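Local atomic coordinates of BB1 (PDB entry 6D0T), a protein that is a de novo designed eight-stranded antiparallel beta barrel, made in work toward barrels that bind and activate a fluorogenic compound. Residues A5-G10 with F106-G111; E13-S18 with E23-V28. All coordinates share one frame; numbering follows the deposited sequence. Where two conformers were deposited one is given.

Contact 1: residues A5-G10 with F106-G111; sequences AQYFPG and FRRQEG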
loop_
_atom_site.group_PDB
_atom_site.type_symbol
_atom_site.label_atom_id
_atom_site.label_comp_id
_atom_site.label_asym_id
_atom_site.label_seq_id
_atom_site.Cartn_x
_atom_site.Cartn_y
_atom_site.Cartn_z
ATOM N N ALA A 5 -1.104 11.076 9.879
ATOM C CA ALA A 5 -1.509 10.302 11.047
ATOM C C ALA A 5 -2.978 10.447 11.375
ATOM O O ALA A 5 -3.520 9.592 12.077
ATOM C CB ALA A 5 -0.649 10.686 12.248
ATOM N N GLN A 6 -3.630 11.522 10.925
ATOM C CA GLN A 6 -5.081 11.597 11.016
ATOM C C GLN A 6 -5.758 10.610 10.055
ATOM O O GLN A 6 -6.716 9.935 10.418
ATOM C CB GLN A 6 -5.554 13.027 10.696
ATOM C CG GLN A 6 -7.074 13.162 10.735
ATOM C CD GLN A 6 -7.548 14.579 10.431
ATOM O OE1 GLN A 6 -6.831 15.366 9.813
ATOM N NE2 GLN A 6 -8.779 14.880 10.801
ATOM N N TYR A 7 -5.285 10.528 8.817
ATOM C CA TYR A 7 -6.046 9.920 7.748
ATOM C C TYR A 7 -5.738 8.431 7.554
ATOM O O TYR A 7 -6.667 7.625 7.428
ATOM C CB TYR A 7 -5.794 10.682 6.436
ATOM C CG TYR A 7 -6.486 10.040 5.255
ATOM C CD1 TYR A 7 -5.839 9.100 4.497
ATOM C CD2 TYR A 7 -7.795 10.356 4.927
ATOM C CE1 TYR A 7 -6.457 8.463 3.476
ATOM C CE2 TYR A 7 -8.433 9.744 3.900
ATOM C CZ TYR A 7 -7.759 8.788 3.146
ATOM O OH TYR A 7 -8.375 8.133 2.105
ATOM N N PHE A 8 -4.467 8.053 7.539
ATOM C CA PHE A 8 -4.149 6.708 7.060
ATOM C C PHE A 8 -4.396 5.611 8.085
ATOM O O PHE A 8 -4.735 4.495 7.674
ATOM C CB PHE A 8 -2.700 6.622 6.559
ATOM C CG PHE A 8 -2.475 7.333 5.255
ATOM C CD1 PHE A 8 -3.018 6.860 4.100
ATOM C CD2 PHE A 8 -1.752 8.540 5.213
ATOM C CE1 PHE A 8 -2.841 7.555 2.897
ATOM C CE2 PHE A 8 -1.565 9.207 4.030
ATOM C CZ PHE A 8 -2.123 8.729 2.878
ATOM N N PRO A 9 -4.281 5.853 9.390
ATOM C CA PRO A 9 -4.456 4.749 10.344
ATOM C C PRO A 9 -5.805 4.084 10.226
ATOM O O PRO A 9 -6.843 4.726 10.014
ATOM C CB PRO A 9 -4.249 5.416 11.711
ATOM C CG PRO A 9 -3.282 6.532 11.392
ATOM C CD PRO A 9 -3.802 7.073 10.065
ATOM N N GLY A 10 -5.781 2.764 10.370
ATOM C CA GLY A 10 -6.980 1.983 10.181
ATOM C C GLY A 10 -6.725 0.689 9.436
ATOM O O GLY A 10 -5.575 0.313 9.165
ATOM N N PHE A 106 -6.378 1.099 -2.115
ATOM C CA PHE A 106 -6.742 0.790 -0.729
ATOM C C PHE A 106 -8.159 1.296 -0.489
ATOM O O PHE A 106 -8.480 2.455 -0.831
ATOM C CB PHE A 106 -5.816 1.485 0.280
ATOM C CG PHE A 106 -4.403 1.025 0.296
ATOM C CD1 PHE A 106 -4.047 -0.161 0.883
ATOM C CD2 PHE A 106 -3.399 1.843 -0.190
ATOM C CE1 PHE A 106 -2.703 -0.555 0.942
ATOM C CE2 PHE A 106 -2.076 1.451 -0.139
ATOM C CZ PHE A 106 -1.731 0.236 0.439
ATOM N N ARG A 107 -8.986 0.467 0.140
ATOM C CA ARG A 107 -10.371 0.780 0.483
ATOM C C ARG A 107 -10.548 0.585 1.989
ATOM O O ARG A 107 -10.304 -0.512 2.519
ATOM C CB ARG A 107 -11.328 -0.097 -0.325
ATOM C CG ARG A 107 -11.049 0.039 -1.830
ATOM C CD ARG A 107 -11.952 -0.842 -2.691
ATOM N NE ARG A 107 -13.361 -0.630 -2.378
ATOM C CZ ARG A 107 -14.104 0.357 -2.873
ATOM N NH1 ARG A 107 -13.578 1.247 -3.707
ATOM N NH2 ARG A 107 -15.379 0.453 -2.525
ATOM N N ARG A 108 -10.940 1.661 2.682
ATOM C CA ARG A 108 -11.009 1.638 4.136
ATOM C C ARG A 108 -12.160 0.760 4.590
ATOM O O ARG A 108 -13.258 0.817 4.026
ATOM C CB ARG A 108 -11.178 3.071 4.673
ATOM C CG ARG A 108 -10.976 3.205 6.160
ATOM C CD ARG A 108 -11.434 4.546 6.670
ATOM N NE ARG A 108 -10.713 5.680 6.111
ATOM C CZ ARG A 108 -9.527 6.120 6.524
ATOM N NH1 ARG A 108 -8.869 5.514 7.516
ATOM N NH2 ARG A 108 -9.028 7.202 5.946
ATOM N N GLN A 109 -11.894 -0.070 5.608
ATOM C CA GLN A 109 -12.887 -0.948 6.207
ATOM C C GLN A 109 -13.276 -0.426 7.582
ATOM O O GLN A 109 -12.685 0.518 8.109
ATOM C CB GLN A 109 -12.343 -2.378 6.338
ATOM C CG GLN A 109 -11.832 -2.970 5.050
ATOM C CD GLN A 109 -12.871 -2.946 3.949
ATOM O OE1 GLN A 109 -12.656 -2.372 2.865
ATOM N NE2 GLN A 109 -14.020 -3.568 4.219
ATOM N N GLU A 110 -14.262 -1.086 8.181
ATOM C CA GLU A 110 -14.582 -0.921 9.595
ATOM C C GLU A 110 -13.868 -2.016 10.381
ATOM O O GLU A 110 -14.074 -3.206 10.122
ATOM C CB GLU A 110 -16.093 -0.984 9.829
ATOM C CG GLU A 110 -16.890 0.070 9.064
ATOM C CD GLU A 110 -17.400 -0.431 7.721
ATOM O OE1 GLU A 110 -17.191 0.265 6.700
ATOM O OE2 GLU A 110 -18.009 -1.522 7.689
ATOM N N GLY A 111 -13.015 -1.618 11.320
ATOM C CA GLY A 111 -12.310 -2.569 12.160
ATOM C C GLY A 111 -11.362 -3.464 11.389
ATOM O O GLY A 111 -10.464 -4.072 11.970
#

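Contact 2: residues E13-S18 with E23-V28; sequences EFRFRS and EYRGTV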
loop_
_atom_site.group_PDB
_atom_site.type_symbol
_atom_site.label_atom_id
_atom_site.label_comp_id
_atom_site.label_asym_id
_atom_site.label_seq_id
_atom_site.Cartn_x
_atom_site.Cartn_y
_atom_site.Cartn_z
ATOM N N GLU A 13 -8.643 -2.814 2.865
ATOM C CA GLU A 13 -8.472 -3.856 1.871
ATOM C C GLU A 13 -7.685 -3.272 0.717
ATOM O O GLU A 13 -7.813 -2.080 0.405
ATOM C CB GLU A 13 -9.830 -4.390 1.421
ATOM C CG GLU A 13 -10.492 -5.179 2.549
ATOM C CD GLU A 13 -11.731 -5.939 2.118
ATOM O OE1 GLU A 13 -12.219 -5.707 0.988
ATOM O OE2 GLU A 13 -12.211 -6.775 2.916
ATOM N N PHE A 14 -6.871 -4.105 0.074
ATOM C CA PHE A 14 -6.122 -3.646 -1.083
ATOM C C PHE A 14 -6.236 -4.597 -2.262
ATOM O O PHE A 14 -6.509 -5.801 -2.110
ATOM C CB PHE A 14 -4.631 -3.413 -0.758
ATOM C CG PHE A 14 -3.801 -4.677 -0.577
ATOM C CD1 PHE A 14 -3.122 -5.233 -1.647
ATOM C CD2 PHE A 14 -3.630 -5.232 0.672
ATOM C CE1 PHE A 14 -2.310 -6.343 -1.477
ATOM C CE2 PHE A 14 -2.814 -6.356 0.849
ATOM C CZ PHE A 14 -2.158 -6.898 -0.209
ATOM N N ARG A 15 -6.082 -4.021 -3.454
ATOM C CA ARG A 15 -5.961 -4.783 -4.691
ATOM C C ARG A 15 -4.926 -4.070 -5.541
ATOM O O ARG A 15 -5.067 -2.873 -5.805
ATOM C CB ARG A 15 -7.285 -4.889 -5.449
ATOM C CG ARG A 15 -7.185 -5.776 -6.695
ATOM C CD ARG A 15 -6.942 -4.986 -7.982
ATOM N NE ARG A 15 -8.194 -4.443 -8.503
ATOM C CZ ARG A 15 -9.014 -5.089 -9.326
ATOM N NH1 ARG A 15 -10.133 -4.508 -9.721
ATOM N NH2 ARG A 15 -8.726 -6.312 -9.758
ATOM N N PHE A 16 -3.880 -4.786 -5.928
ATOM C CA PHE A 16 -2.818 -4.249 -6.775
ATOM C C PHE A 16 -2.737 -5.103 -8.035
ATOM O O PHE A 16 -2.784 -6.331 -7.948
ATOM C CB PHE A 16 -1.441 -4.285 -6.100
ATOM C CG PHE A 16 -1.348 -3.592 -4.753
ATOM C CD1 PHE A 16 -2.137 -2.506 -4.407
ATOM C CD2 PHE A 16 -0.384 -4.015 -3.857
ATOM C CE1 PHE A 16 -1.973 -1.885 -3.183
ATOM C CE2 PHE A 16 -0.222 -3.400 -2.653
ATOM C CZ PHE A 16 -1.042 -2.322 -2.315
ATOM N N ARG A 17 -2.569 -4.478 -9.197
ATOM C CA ARG A 17 -2.522 -5.225 -10.444
ATOM C C ARG A 17 -1.481 -4.626 -11.378
ATOM O O ARG A 17 -1.379 -3.409 -11.525
ATOM C CB ARG A 17 -3.883 -5.250 -11.130
ATOM C CG ARG A 17 -3.946 -6.152 -12.354
ATOM C CD ARG A 17 -5.320 -6.088 -12.973
ATOM N NE ARG A 17 -5.398 -6.890 -14.193
ATOM C CZ ARG A 17 -5.894 -8.127 -14.275
ATOM N NH1 ARG A 17 -6.375 -8.759 -13.198
ATOM N NH2 ARG A 17 -5.908 -8.739 -15.444
ATOM N N SER A 18 -0.715 -5.490 -12.017
ATOM C CA SER A 18 0.333 -5.014 -12.900
ATOM C C SER A 18 -0.171 -5.000 -14.328
ATOM O O SER A 18 -1.206 -5.571 -14.656
ATOM C CB SER A 18 1.578 -5.881 -12.801
ATOM O OG SER A 18 1.357 -7.091 -13.456
ATOM N N GLU A 23 -1.549 -9.924 -9.894
ATOM C CA GLU A 23 -2.432 -9.219 -8.979
ATOM C C GLU A 23 -2.239 -9.755 -7.567
ATOM O O GLU A 23 -2.075 -10.960 -7.363
ATOM C CB GLU A 23 -3.906 -9.341 -9.418
ATOM C CG GLU A 23 -4.892 -8.613 -8.546
ATOM C CD GLU A 23 -6.304 -8.586 -9.132
ATOM O OE1 GLU A 23 -6.492 -7.974 -10.191
ATOM O OE2 GLU A 23 -7.227 -9.177 -8.530
ATOM N N TYR A 24 -2.241 -8.835 -6.601
ATOM C CA TYR A 24 -2.199 -9.159 -5.190
ATOM C C TYR A 24 -3.426 -8.531 -4.553
ATOM O O TYR A 24 -3.829 -7.412 -4.928
ATOM C CB TYR A 24 -0.942 -8.635 -4.525
ATOM C CG TYR A 24 0.319 -9.387 -4.881
ATOM C CD1 TYR A 24 0.850 -10.338 -4.034
ATOM C CD2 TYR A 24 1.009 -9.106 -6.038
ATOM C CE1 TYR A 24 2.001 -10.991 -4.347
ATOM C CE2 TYR A 24 2.185 -9.761 -6.345
ATOM C CZ TYR A 24 2.675 -10.685 -5.486
ATOM O OH TYR A 24 3.840 -11.339 -5.791
ATOM N N ARG A 25 -4.014 -9.241 -3.592
ATOM C CA ARG A 25 -5.131 -8.730 -2.813
ATOM C C ARG A 25 -4.871 -9.056 -1.354
ATOM O O ARG A 25 -4.187 -10.028 -1.044
ATOM C CB ARG A 25 -6.467 -9.358 -3.218
ATOM C CG ARG A 25 -7.039 -8.878 -4.514
ATOM C CD ARG A 25 -8.322 -9.650 -4.782
ATOM N NE ARG A 25 -8.921 -9.299 -6.060
ATOM C CZ ARG A 25 -9.842 -8.355 -6.238
ATOM N NH1 ARG A 25 -10.292 -7.644 -5.220
ATOM N NH2 ARG A 25 -10.328 -8.128 -7.452
ATOM N N GLY A 26 -5.454 -8.271 -0.455
ATOM C CA GLY A 26 -5.329 -8.606 0.952
ATOM C C GLY A 26 -5.837 -7.489 1.830
ATOM O O GLY A 26 -6.654 -6.660 1.397
ATOM N N THR A 27 -5.383 -7.518 3.086
ATOM C CA THR A 27 -5.782 -6.563 4.110
ATOM C C THR A 27 -4.534 -5.966 4.729
ATOM O O THR A 27 -3.544 -6.669 4.944
ATOM C CB THR A 27 -6.641 -7.233 5.196
ATOM O OG1 THR A 27 -7.725 -7.905 4.570
ATOM C CG2 THR A 27 -7.195 -6.218 6.141
ATOM N N VAL A 28 -4.580 -4.667 5.013
ATOM C CA VAL A 28 -3.499 -4.000 5.717
ATOM C C VAL A 28 -4.059 -3.336 6.970
ATOM O O VAL A 28 -5.211 -2.882 7.019
ATOM C CB VAL A 28 -2.747 -2.935 4.878
ATOM C CG1 VAL A 28 -2.447 -3.408 3.491
ATOM C CG2 VAL A 28 -3.481 -1.655 4.860
HETATM O O HOH W 1 -9.156 -6.964 -2.393
#

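Contact 1: residues A5-G10 with F106-G111
A single arginine, Arg108 near the end of the last barrel strand, holds the end of the short N-terminal helix by hydrogen bonds to Tyr7 O and a cation-pi contact with the Tyr7 ring. Its guanidinium grips that one backbone oxygen end-on: Arg108 NH2 donates to Tyr7 O over 2.8 Å, and Arg108 NH1 to the same Tyr7 O over 3.1 Å. Both bonds are bent, but Tyr7 O lies close to the guanidinium plane. CG of Arg108 stands anti to the backbone N (chi1 -168°) and the chain bends at chi3, bringing NH2 over the middle of the Tyr7 ring. Arg108 CZ is 4.7 Å from the centroid of the Tyr7 ring, and the two planes stand almost perpendicular, so the guanidinium points into the ring face instead of stacking on it. The helix 4-7 is thereby tied to the closing strand of an eight-stranded antiparallel barrel. Arg108 NE donates to Pro87 O and Tyr7 OH bonds with Ser86 O, which ties both to the turn linking strands 77-86 and 89-96, Ser86 being the last residue of the first. Pro9 O approaches the guanidinium edge, 3.3 Å from Arg108 NH1. Buried Phe8 turns its CB away from strand 101-108 and packs on Met30, Leu82 and Val84.

Contact 2: residues E13-S18 with E23-V28
Glu23 OE1 takes two salt bridges from the neighbouring strand, from Arg15 NH2 at 2.8 Å and from Arg17 NH1 at 3.1 Å, in the conformers given; Arg15 and Glu23 each have a second. The two nitrogens reach the oxygen from opposite faces of the carboxylate plane. Glu23 OE2 adds a weak, bent bond from Arg25 NE within its own strand, completing a four-residue network on the outer face. Arg15 lies alongside Arg25, its CG over the centre of the Arg25 guanidinium; in this conformer Arg15 NH2 and Arg25 NH2 come within 3.3 Å, a like-charge approach that the shared carboxylate probably offsets. The backbones form the first hairpin of the barrel: Phe14 pairs with Gly26 and Phe16 with Tyr24 as hydrogen-bonded pairs, Phe16 N lying 2.8 Å from Tyr24 O. A water donates to Phe14 O and accepts from Arg25 NH1. On the inner face, with CG between the backbone N and the carbonyl carbon (chi1 74°), the Phe14 ring covers the main chain at Gly26, whose N lies 3.4 Å above the ring plane, over its centre. Gly26 has no CB to collide with it. To one side of Gly26, Phe14 CD2 meets Val28 CG1 at 3.6 Å; to the other, Phe14 CE1 packs on Tyr24 CB at 4.1 Å.

Contact 1 joins the two ends of the chain, and the hairpin of contact 2 is nested inside the loop it closes; their centres are about 15 Å apart. Strands 10-18 and 101-108 are neighbours at the seam where the barrel shuts. There Arg107 N probably donates to Glu13 O over 2.8 Å, continuing the sheet from one contact into the other. Inside the barrel, Phe106, two residues before Arg108 on the same strand, packs on the hairpin of contact 2: Phe106 CD1 is 3.7 Å from Phe14 CB and Phe106 CZ 3.8 Å from Phe16 CZ. Outside, the Gln109 side chain packs on Glu13. Phe106 also touches Val28 and Trp12, extending this apolar core across three neighbouring strands of the barrel.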